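Local coordinates for protein phage related exonuclease (PDB 3K93) that probably acts as a phage-type exonuclease of the lambda exonuclease kind, trimming DNA with the help of metal ions, at residues S172-K175 with L176-V180; I183-I186 with R187-T190; Y60-K63 with G64-E68; W116-S120 with H121-T125. All blocks are in the same frame, centred on the assembly; numbering follows the deposited sequence. Where two conformers were deposited one is given.

Contact 1. Residues S172-K175 with L176-V180; sequences SDFK and LIDLV
Leu176 N donates to Ser172 O at 2.9 Å, and Leu179 N donates to Phe174 O, five residues back, in a nearly straight bond (N-H...O 167°). Between them Asp173 O takes Ile177 N at 3.0 Å and, weakly, Asp178 N. The shift from four-residue to five-residue spacing marks a wider pi-type turn at 176-178 within helix 173-181. Ser172 is the N-cap of this helix: its OG accepts from Lys175 N at 3.0 Å, taking up an amide of the first turn. Outside the helical backbone, Phe174 has its ring swung away from its own N (chi1 177°), which lays it across Leu179. Leu179 CG stands over one face, 4.2 Å from the Phe174 ring centroid and offset toward the rim, as a CH-pi contact, while its CD2 meets Phe174 CZ at 3.5 Å. The carboxylate of Asp178 approaches the same ring from its edge, OD2 being 3.8 Å from Phe174 CD1, with the two planes almost perpendicular. Lys175 runs alongside Leu179 in the same direction. The Lys175 ammonium makes a salt bridge to Glu56 of the second subunit, and Leu179 packs there on Phe50 of that subunit.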
loop_
_atom_site.group_PDB
_atom_site.type_symbol
_atom_site.label_atom_id
_atom_site.label_comp_id
_atom_site.label_asym_id
_atom_site.label_seq_id
_atom_site.Cartn_x
_atom_site.Cartn_y
_atom_site.Cartn_z
ATOM N N SER A 172 6.906 -15.480 -14.826
ATOM C CA SER A 172 6.459 -16.281 -15.967
ATOM C C SER A 172 7.273 -15.996 -17.250
ATOM O O SER A 172 7.274 -14.875 -17.766
ATOM C CB SER A 172 4.969 -16.027 -16.234
ATOM O OG SER A 172 4.509 -16.696 -17.406
ATOM N N ASP A 173 7.960 -17.029 -17.736
ATOM C CA ASP A 173 8.543 -17.052 -19.086
ATOM C C ASP A 173 7.500 -16.775 -20.131
ATOM O O ASP A 173 7.750 -16.057 -21.081
ATOM C CB ASP A 173 9.124 -18.435 -19.401
ATOM C CG ASP A 173 10.417 -18.708 -18.674
ATOM O OD1 ASP A 173 10.930 -17.843 -17.917
ATOM O OD2 ASP A 173 10.929 -19.826 -18.863
ATOM N N PHE A 174 6.334 -17.376 -19.973
ATOM C CA PHE A 174 5.274 -17.214 -20.969
ATOM C C PHE A 174 4.859 -15.759 -21.097
ATOM O O PHE A 174 4.809 -15.212 -22.199
ATOM C CB PHE A 174 4.078 -18.093 -20.606
ATOM C CG PHE A 174 2.930 -17.941 -21.512
ATOM C CD1 PHE A 174 2.987 -18.430 -22.801
ATOM C CD2 PHE A 174 1.771 -17.336 -21.083
ATOM C CE1 PHE A 174 1.927 -18.313 -23.650
ATOM C CE2 PHE A 174 0.684 -17.203 -21.968
ATOM C CZ PHE A 174 0.768 -17.699 -23.236
ATOM N N LYS A 175 4.620 -15.123 -19.962
ATOM C CA LYS A 175 4.180 -13.716 -19.955
ATOM C C LYS A 175 5.284 -12.703 -20.293
ATOM O O LYS A 175 5.051 -11.787 -21.056
ATOM C CB LYS A 175 3.509 -13.369 -18.631
ATOM C CG LYS A 175 2.174 -14.105 -18.451
ATOM C CD LYS A 175 1.729 -14.140 -17.016
ATOM C CE LYS A 175 1.020 -12.906 -16.628
ATOM N NZ LYS A 175 0.621 -13.022 -15.208
ATOM N N LEU A 176 6.476 -12.887 -19.721
ATOM C CA LEU A 176 7.545 -11.928 -19.827
ATOM C C LEU A 176 8.371 -12.019 -21.129
ATOM O O LEU A 176 9.068 -11.050 -21.462
ATOM C CB LEU A 176 8.473 -12.049 -18.618
ATOM C CG LEU A 176 7.838 -11.784 -17.251
ATOM C CD1 LEU A 176 8.841 -12.006 -16.157
ATOM C CD2 LEU A 176 7.247 -10.382 -17.181
ATOM N N ILE A 177 8.296 -13.159 -21.826
ATOM C CA ILE A 177 8.969 -13.396 -23.105
ATOM C C ILE A 177 8.008 -13.782 -24.265
ATOM O O ILE A 177 7.858 -13.035 -25.239
ATOM C CB ILE A 177 10.032 -14.517 -22.998
ATOM C CG1 ILE A 177 11.064 -14.209 -21.884
ATOM C CG2 ILE A 177 10.733 -14.730 -24.388
ATOM C CD1 ILE A 177 12.161 -15.337 -21.766
ATOM N N ASP A 178 7.356 -14.930 -24.172
ATOM C CA ASP A 178 6.572 -15.455 -25.317
ATOM C C ASP A 178 5.483 -14.501 -25.816
ATOM O O ASP A 178 5.380 -14.219 -27.015
ATOM C CB ASP A 178 5.906 -16.789 -24.963
ATOM C CG ASP A 178 6.911 -17.864 -24.545
ATOM O OD1 ASP A 178 8.135 -17.609 -24.560
ATOM O OD2 ASP A 178 6.468 -18.958 -24.171
ATOM N N LEU A 179 4.664 -14.010 -24.897
ATOM C CA LEU A 179 3.606 -13.072 -25.264
ATOM C C LEU A 179 4.139 -11.771 -25.848
ATOM O O LEU A 179 3.468 -11.167 -26.650
ATOM C CB LEU A 179 2.744 -12.727 -24.057
ATOM C CG LEU A 179 1.855 -13.814 -23.480
ATOM C CD1 LEU A 179 1.071 -13.177 -22.298
ATOM C CD2 LEU A 179 0.934 -14.455 -24.573
ATOM N N VAL A 180 5.342 -11.348 -25.443
ATOM C CA VAL A 180 5.911 -10.096 -25.897
ATOM C C VAL A 180 6.452 -10.223 -27.342
ATOM O O VAL A 180 6.251 -9.349 -28.181
ATOM C CB VAL A 180 7.023 -9.607 -24.955
ATOM C CG1 VAL A 180 7.691 -8.311 -25.500
ATOM C CG2 VAL A 180 6.482 -9.415 -23.499
#

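Contact 2. Residues I183-I186 with R187-T190; sequences IPQI and RRIT
Arg188 turns its guanidinium back onto the carbonyl of Ile183, five residues earlier, and takes the same oxygen with two nitrogens. Ile183 O lies 2.9 Å from Arg188 NE and 3.2 Å from Arg188 NH2, close to the plane of the group, so this is a side-on, bifurcated grip on one acceptor. A bend at chi3 (-79°) brings NE and NH2 round to that oxygen. The third nitrogen looks elsewhere: NH1 donates to Leu159 O and to a water, and that water also accepts from Gln185 NE2 at 2.9 Å, linking the two side chains.

Among the backbone bonds, Arg187 N to Pro184 O and Arg188 N to Gln185 O both span three residues, at 2.9 Å each. They form consecutive tight turns of 3-10 type, by which the chain leaves the loop after helix 173-181 and enters strand 189-195.

Van der Waals contacts fill the rest. Gln185 CA sits over one face of the Arg188 guanidinium, and Gln185 CB is 3.6 Å from Arg188 NH2. Ile183 CG2 packs on Arg188 CG at 3.7 Å. Ile186, with CG1 wedged between its own N and carbonyl carbon (chi1 52°), lays its CD1 against Arg187 CG at 3.6 Å.

Two main-chain carbonyls, of Ile183 and Leu159, and a water thus receive the N-H groups of the buried Arg188, a polar setting that probably suits the protonated guanidinium and fixes its rotation.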
loop_
_atom_site.group_PDB
_atom_site.type_symbol
_atom_site.label_atom_id
_atom_site.label_comp_id
_atom_site.label_asym_id
_atom_site.label_seq_id
_atom_site.Cartn_x
_atom_site.Cartn_y
_atom_site.Cartn_z
ATOM N N ILE A 183 4.141 -9.674 -30.324
ATOM C CA ILE A 183 3.602 -8.362 -30.620
ATOM C C ILE A 183 4.609 -7.702 -31.533
ATOM O O ILE A 183 5.771 -7.662 -31.208
ATOM C CB ILE A 183 3.438 -7.499 -29.347
ATOM C CG1 ILE A 183 2.610 -8.218 -28.276
ATOM C CG2 ILE A 183 2.838 -6.147 -29.662
ATOM C CD1 ILE A 183 2.608 -7.431 -26.906
ATOM N N PRO A 184 4.178 -7.198 -32.695
ATOM C CA PRO A 184 5.096 -6.433 -33.527
ATOM C C PRO A 184 5.868 -5.338 -32.755
ATOM O O PRO A 184 5.289 -4.592 -31.929
ATOM C CB PRO A 184 4.175 -5.791 -34.548
ATOM C CG PRO A 184 3.070 -6.724 -34.683
ATOM C CD PRO A 184 2.842 -7.271 -33.292
ATOM N N GLN A 185 7.162 -5.266 -33.007
ATOM C CA GLN A 185 7.996 -4.319 -32.336
ATOM C C GLN A 185 7.515 -2.882 -32.482
ATOM O O GLN A 185 7.592 -2.126 -31.518
ATOM C CB GLN A 185 9.437 -4.415 -32.788
ATOM C CG GLN A 185 10.413 -3.785 -31.798
ATOM C CD GLN A 185 11.822 -3.862 -32.288
ATOM O OE1 GLN A 185 12.148 -3.274 -33.334
ATOM N NE2 GLN A 185 12.680 -4.601 -31.556
ATOM N N ILE A 186 6.980 -2.506 -33.637
ATOM C CA ILE A 186 6.458 -1.154 -33.790
ATOM C C ILE A 186 5.289 -0.850 -32.852
ATOM O O ILE A 186 5.101 0.301 -32.539
ATOM C CB ILE A 186 6.137 -0.698 -35.271
ATOM C CG1 ILE A 186 5.260 -1.686 -36.007
ATOM C CG2 ILE A 186 7.451 -0.440 -36.114
ATOM C CD1 ILE A 186 3.995 -1.994 -35.339
ATOM N N ARG A 187 4.558 -1.859 -32.357
ATOM C CA ARG A 187 3.514 -1.616 -31.341
ATOM C C ARG A 187 4.023 -1.590 -29.898
ATOM O O ARG A 187 3.243 -1.313 -28.959
ATOM C CB ARG A 187 2.402 -2.649 -31.456
ATOM C CG ARG A 187 1.514 -2.420 -32.705
ATOM C CD ARG A 187 0.700 -3.616 -33.003
ATOM N NE ARG A 187 -0.089 -3.449 -34.224
ATOM C CZ ARG A 187 -0.979 -4.335 -34.669
ATOM N NH1 ARG A 187 -1.200 -5.465 -34.007
ATOM N NH2 ARG A 187 -1.653 -4.093 -35.782
ATOM N N ARG A 188 5.311 -1.862 -29.714
ATOM C CA ARG A 188 5.889 -1.937 -28.374
ATOM C C ARG A 188 6.741 -0.724 -28.018
ATOM O O ARG A 188 7.497 -0.776 -27.067
ATOM C CB ARG A 188 6.681 -3.241 -28.210
ATOM C CG ARG A 188 5.754 -4.420 -28.064
ATOM C CD ARG A 188 6.492 -5.720 -27.774
ATOM N NE ARG A 188 7.085 -6.310 -28.971
ATOM C CZ ARG A 188 8.388 -6.446 -29.215
ATOM N NH1 ARG A 188 9.316 -6.031 -28.363
ATOM N NH2 ARG A 188 8.784 -7.007 -30.351
ATOM N N ILE A 189 6.630 0.355 -28.799
ATOM C CA ILE A 189 7.239 1.637 -28.445
ATOM C C ILE A 189 6.110 2.649 -28.405
ATOM O O ILE A 189 5.352 2.739 -29.351
ATOM C CB ILE A 189 8.423 2.056 -29.408
ATOM C CG1 ILE A 189 8.955 3.445 -29.026
ATOM C CG2 ILE A 189 8.023 2.014 -30.846
ATOM C CD1 ILE A 189 10.305 3.797 -29.655
ATOM N N THR A 190 5.984 3.376 -27.303
ATOM C CA THR A 190 5.064 4.491 -27.200
ATOM C C THR A 190 5.862 5.667 -26.711
ATOM O O THR A 190 6.549 5.561 -25.680
ATOM C CB THR A 190 3.901 4.219 -26.229
ATOM O OG1 THR A 190 3.181 3.071 -26.674
ATOM C CG2 THR A 190 2.905 5.419 -26.173
HETATM O O HOH W 1 11.976 -6.826 -29.759
#

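Contact 3. Residues Y60-K63 with G64-E68; sequences YTQK and GNELE
Lys63 and Leu67 meet along one side of the last turn of helix 59-66. Lys63 CG and CE each lie 3.8 Å from Leu67 CD1, so the leucine methyl rests against the middle of the fully extended lysine chain, the two crossing at a slant. Beneath them Leu67 N donates to Lys63 O at 2.9 Å. Two more helical bonds precede this one: Glu66 N to Gln62 O at 3.0 Å with a nearly straight N-H...O of 168°, and Asn65 N to Thr61 O at 3.2 Å. On the outer side Asn65 CB closes on Gln62 O at 3.5 Å.

Leu67 is where the backbone leaves helical angles, and it also precedes helix 68-79, which makes it the joint between two successive helices. What positions the lysine lies further out: with CG trans to the amide nitrogen (chi1 178°), the straight chain carries NZ to the carbonyls of Ser115, Trp116 and Phe160 and to Thr162 OG1. Glu66 OE1 is bonded to Asn165 ND2 in turn, and Leu67 touches Phe160.

A buried ammonium ringed by three main-chain carbonyls and a hydroxyl probably stays protonated, and its hydrogen bonds tie helix 59-66 to the loops that follow strands 108-114 and 152-158.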
loop_
_atom_site.group_PDB
_atom_site.type_symbol
_atom_site.label_atom_id
_atom_site.label_comp_id
_atom_site.label_asym_id
_atom_site.label_seq_id
_atom_site.Cartn_x
_atom_site.Cartn_y
_atom_site.Cartn_z
ATOM N N TYR A 60 13.628 -4.877 -12.196
ATOM C CA TYR A 60 13.026 -3.839 -13.071
ATOM C C TYR A 60 14.075 -2.890 -13.628
ATOM O O TYR A 60 14.147 -2.673 -14.841
ATOM C CB TYR A 60 11.883 -3.067 -12.339
ATOM C CG TYR A 60 10.900 -3.997 -11.643
ATOM C CD1 TYR A 60 10.221 -4.948 -12.358
ATOM C CD2 TYR A 60 10.712 -3.952 -10.269
ATOM C CE1 TYR A 60 9.341 -5.829 -11.749
ATOM C CE2 TYR A 60 9.837 -4.838 -9.635
ATOM C CZ TYR A 60 9.152 -5.772 -10.392
ATOM O OH TYR A 60 8.311 -6.667 -9.804
ATOM N N THR A 61 14.920 -2.365 -12.742
ATOM C CA THR A 61 16.001 -1.455 -13.130
ATOM C C THR A 61 17.137 -2.232 -13.835
ATOM O O THR A 61 17.761 -1.705 -14.748
ATOM C CB THR A 61 16.583 -0.671 -11.901
ATOM O OG1 THR A 61 17.188 -1.594 -11.012
ATOM C CG2 THR A 61 15.482 0.114 -11.136
ATOM N N GLN A 62 17.416 -3.462 -13.426
ATOM C CA GLN A 62 18.428 -4.236 -14.124
ATOM C C GLN A 62 18.022 -4.529 -15.573
ATOM O O GLN A 62 18.885 -4.555 -16.446
ATOM C CB GLN A 62 18.767 -5.529 -13.383
ATOM C CG GLN A 62 20.106 -6.199 -13.831
ATOM C CD GLN A 62 21.257 -5.206 -14.115
ATOM O OE1 GLN A 62 21.913 -5.303 -15.150
ATOM N NE2 GLN A 62 21.503 -4.265 -13.194
ATOM N N LYS A 63 16.729 -4.713 -15.852
ATOM C CA LYS A 63 16.297 -4.951 -17.246
ATOM C C LYS A 63 16.678 -3.773 -18.135
ATOM O O LYS A 63 17.236 -3.960 -19.231
ATOM C CB LYS A 63 14.798 -5.232 -17.348
ATOM C CG LYS A 63 14.271 -5.448 -18.771
ATOM C CD LYS A 63 12.813 -5.807 -18.797
ATOM C CE LYS A 63 12.264 -5.987 -20.213
ATOM N NZ LYS A 63 10.841 -6.516 -20.285
ATOM N N GLY A 64 16.405 -2.564 -17.655
ATOM C CA GLY A 64 16.760 -1.340 -18.392
ATOM C C GLY A 64 18.250 -1.232 -18.633
ATOM O O GLY A 64 18.676 -0.772 -19.665
ATOM N N ASN A 65 19.050 -1.665 -17.681
ATOM C CA ASN A 65 20.492 -1.626 -17.857
ATOM C C ASN A 65 20.941 -2.602 -18.916
ATOM O O ASN A 65 21.701 -2.235 -19.771
ATOM C CB ASN A 65 21.222 -1.908 -16.549
ATOM C CG ASN A 65 21.108 -0.757 -15.555
ATOM O OD1 ASN A 65 20.990 0.423 -15.950
ATOM N ND2 ASN A 65 21.170 -1.092 -14.240
ATOM N N GLU A 66 20.440 -3.830 -18.861
ATOM C CA GLU A 66 20.795 -4.840 -19.848
ATOM C C GLU A 66 20.345 -4.518 -21.246
ATOM O O GLU A 66 21.049 -4.848 -22.193
ATOM C CB GLU A 66 20.312 -6.225 -19.440
ATOM C CG GLU A 66 21.027 -6.695 -18.170
ATOM C CD GLU A 66 20.742 -8.144 -17.758
ATOM O OE1 GLU A 66 20.109 -8.910 -18.542
ATOM O OE2 GLU A 66 21.184 -8.500 -16.623
ATOM N N LEU A 67 19.221 -3.841 -21.397
ATOM C CA LEU A 67 18.636 -3.659 -22.732
ATOM C C LEU A 67 18.857 -2.228 -23.230
ATOM O O LEU A 67 18.280 -1.802 -24.241
ATOM C CB LEU A 67 17.162 -4.021 -22.735
ATOM C CG LEU A 67 16.843 -5.484 -22.398
ATOM C CD1 LEU A 67 15.341 -5.661 -22.384
ATOM C CD2 LEU A 67 17.497 -6.471 -23.381
ATOM N N GLU A 68 19.731 -1.509 -22.547
ATOM C CA GLU A 68 19.938 -0.086 -22.807
ATOM C C GLU A 68 20.344 0.170 -24.228
ATOM O O GLU A 68 19.801 1.075 -24.863
ATOM C CB GLU A 68 21.016 0.461 -21.895
ATOM C CG GLU A 68 21.153 1.965 -21.921
ATOM C CD GLU A 68 22.236 2.393 -20.961
ATOM O OE1 GLU A 68 23.441 2.121 -21.262
ATOM O OE2 GLU A 68 21.872 2.958 -19.899
#

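Contact 4. Residues W116-S120 with H121-T125; sequences WDIGS and HPFFT
Phe123, with its CG beside the backbone N (chi1 -74°), turns its ring back toward Ile118, and CE2 reaches Ile118 CG2 at 3.7 Å. Ile118 O lies at the edge of that ring, equally 3.7 Å from Phe123 CE2, while His121 CD2 stands 3.5 Å above one face, over the centre. A reciprocal pair of side-chain-to-backbone bonds closes the turn before it. Asp117 OD1 accepts from Ser120 N at 3.0 Å, and Ser120 (chi1 68°) folds OG back to accept from Asp117 N at 3.2 Å. Residues 118-120 are helical in backbone angles without forming a regular helix. Across the turn His121 N donates to Asp117 O at 2.9 Å. The second subunit reaches in with Lys46, whose NZ bonds to the carbonyls of Ile118, Gly119 and His121, and with Tyr52, whose hydroxyl bonds to Asp117 OD2. His121 ND1 is held by Ser115 OG. An Asx motif at Asp117, followed by an inverse gamma turn centred on Pro122, therefore shapes the loop between helix 125-135 and strand 108-114, the strand that carries the sodium ligands Asp111 and Thr112.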
loop_
_atom_site.group_PDB
_atom_site.type_symbol
_atom_site.label_atom_id
_atom_site.label_comp_id
_atom_site.label_asym_id
_atom_site.label_seq_id
_atom_site.Cartn_x
_atom_site.Cartn_y
_atom_site.Cartn_z
ATOM N N TRP A 116 8.836 -3.453 -17.710
ATOM C CA TRP A 116 8.979 -4.828 -17.257
ATOM C C TRP A 116 8.121 -5.838 -18.043
ATOM O O TRP A 116 8.631 -6.861 -18.548
ATOM C CB TRP A 116 8.657 -4.930 -15.761
ATOM C CG TRP A 116 8.775 -6.302 -15.231
ATOM C CD1 TRP A 116 7.748 -7.115 -14.840
ATOM C CD2 TRP A 116 9.985 -7.065 -15.058
ATOM N NE1 TRP A 116 8.243 -8.328 -14.431
ATOM C CE2 TRP A 116 9.609 -8.328 -14.552
ATOM C CE3 TRP A 116 11.345 -6.795 -15.266
ATOM C CZ2 TRP A 116 10.551 -9.334 -14.238
ATOM C CZ3 TRP A 116 12.304 -7.796 -14.956
ATOM C CH2 TRP A 116 11.895 -9.051 -14.463
ATOM N N ASP A 117 6.827 -5.559 -18.140
ATOM C CA ASP A 117 5.907 -6.481 -18.767
ATOM C C ASP A 117 4.746 -5.759 -19.443
ATOM O O ASP A 117 4.647 -4.532 -19.378
ATOM C CB ASP A 117 5.472 -7.614 -17.765
ATOM C CG ASP A 117 4.522 -7.173 -16.698
ATOM O OD1 ASP A 117 4.042 -6.003 -16.705
ATOM O OD2 ASP A 117 4.204 -8.065 -15.852
ATOM N N ILE A 118 3.916 -6.530 -20.132
ATOM C CA ILE A 118 2.775 -6.002 -20.885
ATOM C C ILE A 118 1.877 -5.182 -19.955
ATOM O O ILE A 118 1.410 -4.121 -20.317
ATOM C CB ILE A 118 1.976 -7.152 -21.586
ATOM C CG1 ILE A 118 2.836 -7.778 -22.707
ATOM C CG2 ILE A 118 0.591 -6.661 -22.106
ATOM C CD1 ILE A 118 2.405 -9.193 -23.147
ATOM N N GLY A 119 1.677 -5.672 -18.747
ATOM C CA GLY A 119 0.868 -4.964 -17.777
ATOM C C GLY A 119 1.345 -3.574 -17.407
ATOM O O GLY A 119 0.520 -2.655 -17.275
ATOM N N SER A 120 2.652 -3.418 -17.239
ATOM C CA SER A 120 3.222 -2.168 -16.759
ATOM C C SER A 120 3.567 -1.249 -17.947
ATOM O O SER A 120 3.686 -0.038 -17.796
ATOM C CB SER A 120 4.506 -2.448 -15.892
ATOM O OG SER A 120 5.614 -2.962 -16.698
ATOM N N HIS A 121 3.718 -1.827 -19.127
ATOM C CA HIS A 121 4.061 -1.053 -20.319
ATOM C C HIS A 121 2.866 -0.212 -20.806
ATOM O O HIS A 121 1.787 -0.756 -20.998
ATOM C CB HIS A 121 4.495 -1.979 -21.452
ATOM C CG HIS A 121 4.848 -1.250 -22.697
ATOM N ND1 HIS A 121 6.002 -0.518 -22.818
ATOM C CD2 HIS A 121 4.182 -1.100 -23.866
ATOM C CE1 HIS A 121 6.051 0.024 -24.020
ATOM N NE2 HIS A 121 4.947 -0.287 -24.667
ATOM N N PRO A 122 3.068 1.088 -21.028
ATOM C CA PRO A 122 1.986 1.946 -21.506
ATOM C C PRO A 122 1.824 1.946 -23.041
ATOM O O PRO A 122 2.391 2.786 -23.756
ATOM C CB PRO A 122 2.380 3.322 -21.001
ATOM C CG PRO A 122 3.885 3.288 -20.926
ATOM C CD PRO A 122 4.280 1.859 -20.689
ATOM N N PHE A 123 1.074 0.964 -23.522
ATOM C CA PHE A 123 0.735 0.867 -24.895
ATOM C C PHE A 123 -0.091 2.058 -25.342
ATOM O O PHE A 123 0.049 2.487 -26.484
ATOM C CB PHE A 123 -0.092 -0.399 -25.172
ATOM C CG PHE A 123 0.711 -1.678 -25.133
ATOM C CD1 PHE A 123 1.339 -2.147 -26.275
ATOM C CD2 PHE A 123 0.803 -2.421 -23.969
ATOM C CE1 PHE A 123 2.075 -3.327 -26.261
ATOM C CE2 PHE A 123 1.536 -3.584 -23.949
ATOM C CZ PHE A 123 2.177 -4.035 -25.119
ATOM N N PHE A 124 -0.986 2.556 -24.477
ATOM C CA PHE A 124 -2.028 3.492 -24.911
ATOM C C PHE A 124 -1.566 4.900 -24.661
ATOM O O PHE A 124 -0.886 5.131 -23.705
ATOM C CB PHE A 124 -3.329 3.136 -24.210
ATOM C CG PHE A 124 -3.722 1.701 -24.444
ATOM C CD1 PHE A 124 -4.022 1.265 -25.725
ATOM C CD2 PHE A 124 -3.737 0.777 -23.411
ATOM C CE1 PHE A 124 -4.345 -0.070 -25.957
ATOM C CE2 PHE A 124 -4.065 -0.534 -23.634
ATOM C CZ PHE A 124 -4.353 -0.967 -24.921
ATOM N N THR A 125 -1.929 5.842 -25.526
ATOM C CA THR A 125 -1.351 7.184 -25.393
ATOM C C THR A 125 -1.717 7.876 -24.077
ATOM O O THR A 125 -0.819 8.490 -23.460
ATOM C CB THR A 125 -1.663 8.097 -26.573
ATOM O OG1 THR A 125 -3.076 8.130 -26.794
ATOM C CG2 THR A 125 -0.945 7.597 -27.812
#

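Overall arrangement
Contact 4 is the hub, touching all three others. Its centre is about 10 Å from that of contact 2, where Thr190 OG1 lies 3.2 Å from Phe123 O in a probable hydrogen bond, and about 14 Å from that of contact 1, where Leu176 CD2 packs 3.3 Å from Asp117 CB. Contact 3, its centre about 16 Å from that of contact 4, joins it through Tyr60, set edge-to-face on the Trp116 ring, as well as through its lysine. Contacts 1 and 2 follow each other in the chain and also touch, whereas contact 3 touches neither. Contacts 1, 2 and 4 all meet the second subunit. The sodium ion lies about 12 Å from the side chain of Ile189.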